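Local structure of PTS-dependent dihydroxyacetone kinase operon regulatory protein (Escherichia coli, 4LRZ) at residues F76-D79 / E80-I84; G111-T115 / C116-L120. The protein activates the dhaKLM operon from a sigma-70 promoter and represses its own expression, this chain probably being its sensor region. All coordinates share one frame; numbering follows the deposited sequence.

Contact 1: residues F76-D79 / E80-I84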
loop_
_atom_site.group_PDB
_atom_site.type_symbol
_atom_site.label_atom_id
_atom_site.label_comp_id
_atom_site.label_asym_id
_atom_site.label_seq_id
_atom_site.Cartn_x
_atom_site.Cartn_y
_atom_site.Cartn_z
ATOM N N PHE F 76 -13.710 -17.213 -6.436
ATOM C CA PHE F 76 -13.136 -18.006 -5.370
ATOM C C PHE F 76 -11.892 -17.323 -4.799
ATOM O O PHE F 76 -11.095 -16.779 -5.542
ATOM C CB PHE F 76 -12.624 -19.357 -5.944
ATOM C CG PHE F 76 -13.703 -20.360 -6.378
ATOM C CD1 PHE F 76 -15.037 -20.227 -6.027
ATOM C CD2 PHE F 76 -13.306 -21.532 -7.074
ATOM C CE1 PHE F 76 -15.980 -21.206 -6.407
ATOM C CE2 PHE F 76 -14.227 -22.537 -7.439
ATOM C CZ PHE F 76 -15.577 -22.360 -7.101
ATOM N N ILE F 77 -11.694 -17.404 -3.488
ATOM C CA ILE F 77 -10.357 -17.203 -2.919
ATOM C C ILE F 77 -9.795 -18.582 -2.493
ATOM O O ILE F 77 -10.492 -19.326 -1.841
ATOM C CB ILE F 77 -10.367 -16.341 -1.642
ATOM C CG1 ILE F 77 -11.609 -15.499 -1.581
ATOM C CG2 ILE F 77 -9.055 -15.511 -1.553
ATOM C CD1 ILE F 77 -11.352 -14.008 -0.989
ATOM N N LEU F 78 -8.558 -18.912 -2.865
ATOM C CA LEU F 78 -7.932 -20.145 -2.414
ATOM C C LEU F 78 -6.659 -19.797 -1.635
ATOM O O LEU F 78 -5.994 -18.785 -1.963
ATOM C CB LEU F 78 -7.606 -21.090 -3.577
ATOM C CG LEU F 78 -8.749 -21.511 -4.539
ATOM C CD1 LEU F 78 -8.833 -20.541 -5.719
ATOM C CD2 LEU F 78 -8.516 -22.890 -5.082
ATOM N N ASP F 79 -6.289 -20.646 -0.655
ATOM C CA ASP F 79 -5.030 -20.433 0.083
ATOM C C ASP F 79 -3.834 -20.923 -0.730
ATOM O O ASP F 79 -4.030 -21.384 -1.853
ATOM C CB ASP F 79 -5.075 -21.010 1.501
ATOM C CG ASP F 79 -4.876 -22.492 1.534
ATOM O OD1 ASP F 79 -4.769 -23.155 0.480
ATOM O OD2 ASP F 79 -4.754 -23.026 2.655
ATOM N N GLU F 80 -2.611 -20.850 -0.189
ATOM C CA GLU F 80 -1.486 -21.298 -0.985
ATOM C C GLU F 80 -1.507 -22.788 -1.352
ATOM O O GLU F 80 -0.718 -23.184 -2.188
ATOM C CB GLU F 80 -0.083 -20.964 -0.428
ATOM C CG GLU F 80 0.315 -20.839 1.089
ATOM C CD GLU F 80 -0.691 -21.236 2.150
ATOM O OE1 GLU F 80 -0.440 -22.221 2.858
ATOM O OE2 GLU F 80 -1.695 -20.523 2.333
ATOM N N THR F 81 -2.357 -23.610 -0.728
ATOM C CA THR F 81 -2.384 -25.056 -1.075
ATOM C C THR F 81 -3.562 -25.408 -1.987
ATOM O O THR F 81 -3.981 -26.551 -2.007
ATOM C CB THR F 81 -2.452 -25.982 0.182
ATOM O OG1 THR F 81 -3.797 -26.022 0.664
ATOM C CG2 THR F 81 -1.529 -25.493 1.336
ATOM N N ALA F 82 -4.128 -24.413 -2.685
ATOM C CA ALA F 82 -5.330 -24.626 -3.473
ATOM C C ALA F 82 -6.593 -25.012 -2.676
ATOM O O ALA F 82 -7.496 -25.648 -3.220
ATOM C CB ALA F 82 -5.082 -25.654 -4.539
ATOM N N CYS F 83 -6.658 -24.674 -1.398
ATOM C CA CYS F 83 -7.872 -24.933 -0.641
ATOM C C CYS F 83 -8.821 -23.745 -0.761
ATOM O O CYS F 83 -8.410 -22.585 -0.490
ATOM C CB CYS F 83 -7.518 -25.165 0.828
ATOM S SG CYS F 83 -8.913 -25.687 1.868
ATOM N N ILE F 84 -10.074 -24.012 -1.177
ATOM C CA ILE F 84 -11.085 -22.953 -1.314
ATOM C C ILE F 84 -11.453 -22.389 0.051
ATOM O O ILE F 84 -11.959 -23.101 0.919
ATOM C CB ILE F 84 -12.339 -23.420 -2.036
ATOM C CG1 ILE F 84 -11.998 -23.795 -3.472
ATOM C CG2 ILE F 84 -13.363 -22.284 -2.057
ATOM C CD1 ILE F 84 -13.157 -24.156 -4.296
#

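Contact 2: residues G111-T115 / C116-L120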
loop_
_atom_site.group_PDB
_atom_site.type_symbol
_atom_site.label_atom_id
_atom_site.label_comp_id
_atom_site.label_asym_id
_atom_site.label_seq_id
_atom_site.Cartn_x
_atom_site.Cartn_y
_atom_site.Cartn_z
ATOM N N GLY F 111 -2.970 -32.459 -8.625
ATOM C CA GLY F 111 -2.940 -33.899 -8.358
ATOM C C GLY F 111 -4.330 -34.423 -7.996
ATOM O O GLY F 111 -4.521 -35.631 -7.872
ATOM N N ILE F 112 -5.314 -33.524 -7.835
ATOM C CA ILE F 112 -6.674 -34.003 -7.488
ATOM C C ILE F 112 -7.665 -33.749 -8.628
ATOM O O ILE F 112 -8.474 -34.612 -8.986
ATOM C CB ILE F 112 -7.203 -33.370 -6.181
ATOM C CG1 ILE F 112 -6.173 -33.519 -5.060
ATOM C CG2 ILE F 112 -8.564 -33.944 -5.817
ATOM C CD1 ILE F 112 -6.584 -32.913 -3.735
ATOM N N ILE F 113 -7.616 -32.571 -9.223
ATOM C CA ILE F 113 -8.641 -32.261 -10.214
ATOM C C ILE F 113 -8.059 -32.137 -11.618
ATOM O O ILE F 113 -8.782 -31.819 -12.556
ATOM C CB ILE F 113 -9.534 -30.996 -9.827
ATOM C CG1 ILE F 113 -8.710 -29.679 -9.855
ATOM C CG2 ILE F 113 -10.309 -31.240 -8.497
ATOM C CD1 ILE F 113 -9.539 -28.443 -9.771
ATOM N N GLY F 114 -6.751 -32.351 -11.743
ATOM C CA GLY F 114 -6.116 -32.211 -13.034
ATOM C C GLY F 114 -5.832 -30.759 -13.419
ATOM O O GLY F 114 -6.125 -29.841 -12.672
ATOM N N THR F 115 -5.237 -30.596 -14.589
ATOM C CA THR F 115 -4.894 -29.326 -15.156
ATOM C C THR F 115 -6.099 -28.413 -15.151
ATOM O O THR F 115 -7.155 -28.752 -15.748
ATOM C CB THR F 115 -4.488 -29.499 -16.627
ATOM O OG1 THR F 115 -3.577 -30.593 -16.740
ATOM C CG2 THR F 115 -3.859 -28.206 -17.189
ATOM N N CYS F 116 -5.894 -27.256 -14.507
ATOM C CA CYS F 116 -6.905 -26.252 -14.239
ATOM C C CYS F 116 -6.234 -25.000 -13.698
ATOM O O CYS F 116 -5.344 -25.077 -12.851
ATOM C CB CYS F 116 -7.925 -26.772 -13.202
ATOM S SG CYS F 116 -9.356 -25.701 -13.028
ATOM N N ALA F 117 -6.682 -23.840 -14.164
ATOM C CA ALA F 117 -6.174 -22.566 -13.688
ATOM C C ALA F 117 -6.103 -22.497 -12.136
ATOM O O ALA F 117 -5.157 -21.937 -11.557
ATOM C CB ALA F 117 -7.039 -21.433 -14.266
ATOM N N LEU F 118 -7.106 -23.073 -11.474
ATOM C CA LEU F 118 -7.184 -23.066 -10.010
ATOM C C LEU F 118 -5.851 -23.468 -9.382
ATOM O O LEU F 118 -5.466 -22.917 -8.317
ATOM C CB LEU F 118 -8.268 -24.034 -9.523
ATOM C CG LEU F 118 -9.703 -23.704 -9.827
ATOM C CD1 LEU F 118 -10.656 -24.658 -9.168
ATOM C CD2 LEU F 118 -9.994 -22.248 -9.331
ATOM N N SER F 119 -5.143 -24.426 -10.009
ATOM C CA SER F 119 -3.768 -24.766 -9.533
ATOM C C SER F 119 -2.662 -24.229 -10.405
ATOM O O SER F 119 -1.603 -23.884 -9.916
ATOM C CB SER F 119 -3.570 -26.298 -9.362
ATOM O OG SER F 119 -3.726 -27.010 -10.590
ATOM N N LEU F 120 -2.874 -24.187 -11.708
ATOM C CA LEU F 120 -1.775 -23.880 -12.613
ATOM C C LEU F 120 -1.265 -22.453 -12.392
ATOM O O LEU F 120 -0.101 -22.131 -12.688
ATOM C CB LEU F 120 -2.255 -24.019 -14.033
ATOM C CG LEU F 120 -1.446 -24.806 -15.025
ATOM C CD1 LEU F 120 -1.843 -24.297 -16.425
ATOM C CD2 LEU F 120 0.100 -24.809 -14.767
HETATM O O HOH W 1 -5.960 -27.921 -10.487
#

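Contact 1: residues F76-D79 / E80-I84
One face of the Phe76 ring takes the CD1 methyl of Ile84, a CH-pi contact offset toward the rim beside CE2, with Ile84 CD1 4.0 Å from the ring centroid of Phe76. A second flat group, the Asp79 carboxylate, gathers three donors on the single oxygen OD1. Thr81 OG1 gives its proton in the syn direction, on the side of the other carboxylate oxygen. Thr81 N, 2.7 Å from Asp79 OD1, and Cys83 N, 3.1 Å from the same atom, both stand well out of the carboxylate plane. The bond from Thr81 N makes an Asx turn, possible because Asp79 CG sits between its backbone N and carbonyl carbon (chi1 79°), folding the carboxylate over the turn. The backbone runs through a type I beta turn from Asp79 to Ala82, and Ala82 has positive phi. With Ala82 N bonded to Asp79 O at 3.1 Å and Asp79 N to Cys83 O at 2.9 Å, this is a 3:5 hairpin with a G1-type beta bulge. Without the Asp79 carboxylate, as with an alanine here, the amides of Thr81 and Cys83 and the Thr81 hydroxyl would probably lose their shared acceptor and the turn would be less firmly fixed. Next to the turn, Leu78 and Ile84 form an antiparallel non-hydrogen-bonded pair, both directed to one sheet face, where Leu78 CD2 lies 3.9 Å from Ile84 CG1 and also touches the Ala82 carbonyl. Glu80 turns its carboxylate to Arg49, in a salt bridge. The hairpin joins strand 74-79 to strand 84-89, an edge strand of the GAF sheet within this chain; strand 157-166 flanks 74-79 on its other side, and helix 51-66 packs against Ile77.

Contact 2: residues G111-T115 / C116-L120
Ile113 reaches over the link between two short helices and lays its CD1 methyl against Leu118 CD1 at 4.0 Å and Cys116 CB at 4.1 Å. Its CG1 stands between the backbone N and the carbonyl carbon (chi1 67°), and the extended second torsion carries CD1 out toward the following helix. Leu118 meets it at about a right angle, the two CD1 methyls abutting. Cys116 is at the N-cap position; with SG anti to its own N (chi1 -170°), both CB and SG of Cys116 lie beside the isoleucine methyl. Its carbonyl oxygen accepts the amides of both Ser119 and Leu120, each at 2.9 Å from Cys116 O, binding the first turn of helix 117-124. Gly114, the first residue past helix 110-113, has positive phi with an extended psi, where a CB would be pressed against the preceding carbonyl oxygen. A water donates to Gly114 O over 2.9 Å; it also lies near Ser119 OG, but at a distance too short to be trusted. Thr115 divides its branches: CG2 faces Leu120 CD1 in a loose approach of 4.5 Å, while OG1 is hydrogen-bonded to Ser19 OG. This is a helix-to-helix turn in the GAF domain, held chiefly by apolar packing. Phe145 of strand 143-151 touches Cys116, Ala117 and Leu118, and helix 14-26 covers Thr115 and Leu120.

In the fold
From the N terminus, contact 1 comes first and closes the tight hairpin between strands 74-79 and 84-89. The chain then passes through helix 91-99 to contact 2, which closes the short connection from helix 110-113 to helix 117-124. The two are in series, neither nesting nor crossing, with centres about 12 Å apart. They nevertheless meet in space: Leu118 CD2 packs on Phe76 CD2 at 4.1 Å and lies beside Leu78, so the helical connection packs against Phe76 and Leu78 on one face of the sheet. Cys108 extends this junction, touching Leu78 as well as Ile113 and Leu118. Together they tie the sheet to the helices laid on it within the GAF domain.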